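Local coordinates for putative DNA-binding protein (Salmonella choleraesuis, PDB 2HX0) that probably binds DNA and binds magnesium through histidines, in an assembly of three chains, at residues T75-S80 with A95-Y100. The protein carries 2 engineered substitutions. Sequence-based numbering, arbitrary orientation.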
loop_
_atom_site.group_PDB
_atom_site.type_symbol
_atom_site.label_atom_id
_atom_site.label_comp_id
_atom_site.label_asym_id
_atom_site.label_seq_id
_atom_site.Cartn_x
_atom_site.Cartn_y
_atom_site.Cartn_z
ATOM N N THR A 75 -18.338 -5.447 -11.299
ATOM C CA THR A 75 -18.389 -4.629 -10.100
ATOM C C THR A 75 -17.178 -5.007 -9.264
ATOM O O THR A 75 -17.147 -6.075 -8.654
ATOM C CB THR A 75 -19.674 -4.915 -9.302
ATOM O OG1 THR A 75 -20.814 -4.693 -10.142
ATOM C CG2 THR A 75 -19.763 -4.011 -8.093
ATOM N N PHE A 76 -16.179 -4.132 -9.242
ATOM C CA PHE A 76 -14.962 -4.403 -8.495
ATOM C C PHE A 76 -14.589 -3.321 -7.496
ATOM O O PHE A 76 -14.928 -2.149 -7.664
ATOM C CB PHE A 76 -13.776 -4.567 -9.445
ATOM C CG PHE A 76 -13.936 -5.665 -10.454
ATOM C CD1 PHE A 76 -14.533 -5.418 -11.690
ATOM C CD2 PHE A 76 -13.453 -6.942 -10.184
ATOM C CE1 PHE A 76 -14.643 -6.434 -12.649
ATOM C CE2 PHE A 76 -13.555 -7.960 -11.126
ATOM C CZ PHE A 76 -14.152 -7.706 -12.366
ATOM N N GLU A 77 -13.877 -3.733 -6.456
ATOM C CA GLU A 77 -13.384 -2.800 -5.456
ATOM C C GLU A 77 -11.884 -2.749 -5.672
ATOM O O GLU A 77 -11.258 -3.778 -5.945
ATOM C CB GLU A 77 -13.658 -3.302 -4.037
ATOM C CG GLU A 77 -15.122 -3.323 -3.655
ATOM C CD GLU A 77 -15.725 -1.938 -3.620
ATOM O OE1 GLU A 77 -15.290 -1.121 -2.784
ATOM O OE2 GLU A 77 -16.633 -1.660 -4.432
ATOM N N VAL A 78 -11.308 -1.559 -5.579
ATOM C CA VAL A 78 -9.866 -1.436 -5.729
ATOM C C VAL A 78 -9.274 -1.715 -4.355
ATOM O O VAL A 78 -9.530 -0.982 -3.397
ATOM C CB VAL A 78 -9.456 -0.031 -6.187
ATOM C CG1 VAL A 78 -7.941 0.103 -6.135
ATOM C CG2 VAL A 78 -9.954 0.214 -7.599
ATOM N N ILE A 79 -8.493 -2.783 -4.255
ATOM C CA ILE A 79 -7.890 -3.157 -2.982
ATOM C C ILE A 79 -6.537 -2.489 -2.827
ATOM O O ILE A 79 -6.170 -2.040 -1.740
ATOM C CB ILE A 79 -7.751 -4.688 -2.876
ATOM C CG1 ILE A 79 -9.146 -5.323 -2.847
ATOM C CG2 ILE A 79 -6.974 -5.067 -1.620
ATOM C CD1 ILE A 79 -9.303 -6.725 -2.370
ATOM N N SER A 80 -5.797 -2.422 -3.922
ATOM C CA SER A 80 -4.504 -1.763 -3.898
ATOM C C SER A 80 -4.076 -1.362 -5.295
ATOM O O SER A 80 -4.329 -2.066 -6.272
ATOM C CB SER A 80 -3.440 -2.663 -3.267
ATOM O OG SER A 80 -3.209 -3.816 -4.048
ATOM N N ALA A 95 -4.816 -4.503 -7.813
ATOM C CA ALA A 95 -5.478 -5.665 -7.224
ATOM C C ALA A 95 -6.929 -5.250 -6.980
ATOM O O ALA A 95 -7.189 -4.225 -6.347
ATOM C CB ALA A 95 -4.810 -6.058 -5.904
ATOM N N VAL A 96 -7.870 -6.028 -7.508
ATOM C CA VAL A 96 -9.289 -5.732 -7.330
ATOM C C VAL A 96 -10.003 -6.936 -6.721
ATOM O O VAL A 96 -9.543 -8.069 -6.859
ATOM C CB VAL A 96 -9.985 -5.396 -8.678
ATOM C CG1 VAL A 96 -9.425 -4.106 -9.256
ATOM C CG2 VAL A 96 -9.803 -6.545 -9.658
ATOM N N SER A 97 -11.111 -6.681 -6.032
ATOM C CA SER A 97 -11.904 -7.752 -5.430
ATOM C C SER A 97 -13.301 -7.726 -6.041
ATOM O O SER A 97 -13.792 -6.665 -6.434
ATOM C CB SER A 97 -11.986 -7.581 -3.908
ATOM O OG SER A 97 -12.603 -6.352 -3.553
ATOM N N ASP A 98 -13.941 -8.888 -6.130
ATOM C CA ASP A 98 -15.277 -8.951 -6.719
ATOM C C ASP A 98 -16.377 -9.160 -5.670
ATOM O O ASP A 98 -16.097 -9.205 -4.475
ATOM C CB ASP A 98 -15.333 -10.045 -7.797
ATOM C CG ASP A 98 -15.202 -11.447 -7.235
ATOM O OD1 ASP A 98 -15.425 -11.654 -6.025
ATOM O OD2 ASP A 98 -14.889 -12.355 -8.032
ATOM N N PRO A 99 -17.645 -9.288 -6.106
ATOM C CA PRO A 99 -18.782 -9.486 -5.195
ATOM C C PRO A 99 -18.697 -10.684 -4.246
ATOM O O PRO A 99 -19.522 -10.813 -3.340
ATOM C CB PRO A 99 -19.970 -9.596 -6.150
ATOM C CG PRO A 99 -19.557 -8.714 -7.285
ATOM C CD PRO A 99 -18.121 -9.112 -7.490
ATOM N N TYR A 100 -17.708 -11.550 -4.451
ATOM C CA TYR A 100 -17.532 -12.724 -3.604
ATOM C C TYR A 100 -16.251 -12.634 -2.789
ATOM O O TYR A 100 -15.898 -13.567 -2.068
ATOM C CB TYR A 100 -17.518 -13.988 -4.461
ATOM C CG TYR A 100 -18.812 -14.195 -5.204
ATOM C CD1 TYR A 100 -19.941 -14.687 -4.550
ATOM C CD2 TYR A 100 -18.921 -13.867 -6.547
ATOM C CE1 TYR A 100 -21.158 -14.845 -5.226
ATOM C CE2 TYR A 100 -20.131 -14.020 -7.231
ATOM C CZ TYR A 100 -21.239 -14.507 -6.565
ATOM O OH TYR A 100 -22.432 -14.654 -7.237
#
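I79 and S80 both face A95 in a classic beta bulge, which interrupts the register of the antiparallel hairpin formed by strands 75-86 and 89-97 of the PCC domain. A95 O accepts from I79 N at 2.9 Å and, weakly, from S80 N, so one carbonyl spans both bulge residues. At I79, CG1 lies anti to the carbonyl carbon (chi1 -65°), and CG1 and CD1 reach S97, where CD1 comes to 3.2 Å from the serine CB, tighter than usual van der Waals contact. S97 shares its face of the sheet with E77, and its OG lies 3.3 Å from E77 CB; this hydroxyl also makes a weak hydrogen bond to G105 O of the second subunit. At E77, chi2 (-64°) bends CD away, OE2 forms a salt bridge with R115, and a bound magnesium ion lies about 3 Å from the nearest atom of the side chain. V78 and V96 point to the opposite face, and the F76 ring meets V96: ring atom CD2 lies 3.7 Å from V96 CG2, the two side chains crossing at a slant. The backbones of E77 and S97 form a hydrogen-bonded pair, E77 N to S97 O and S97 N to E77 O, each 2.9 Å.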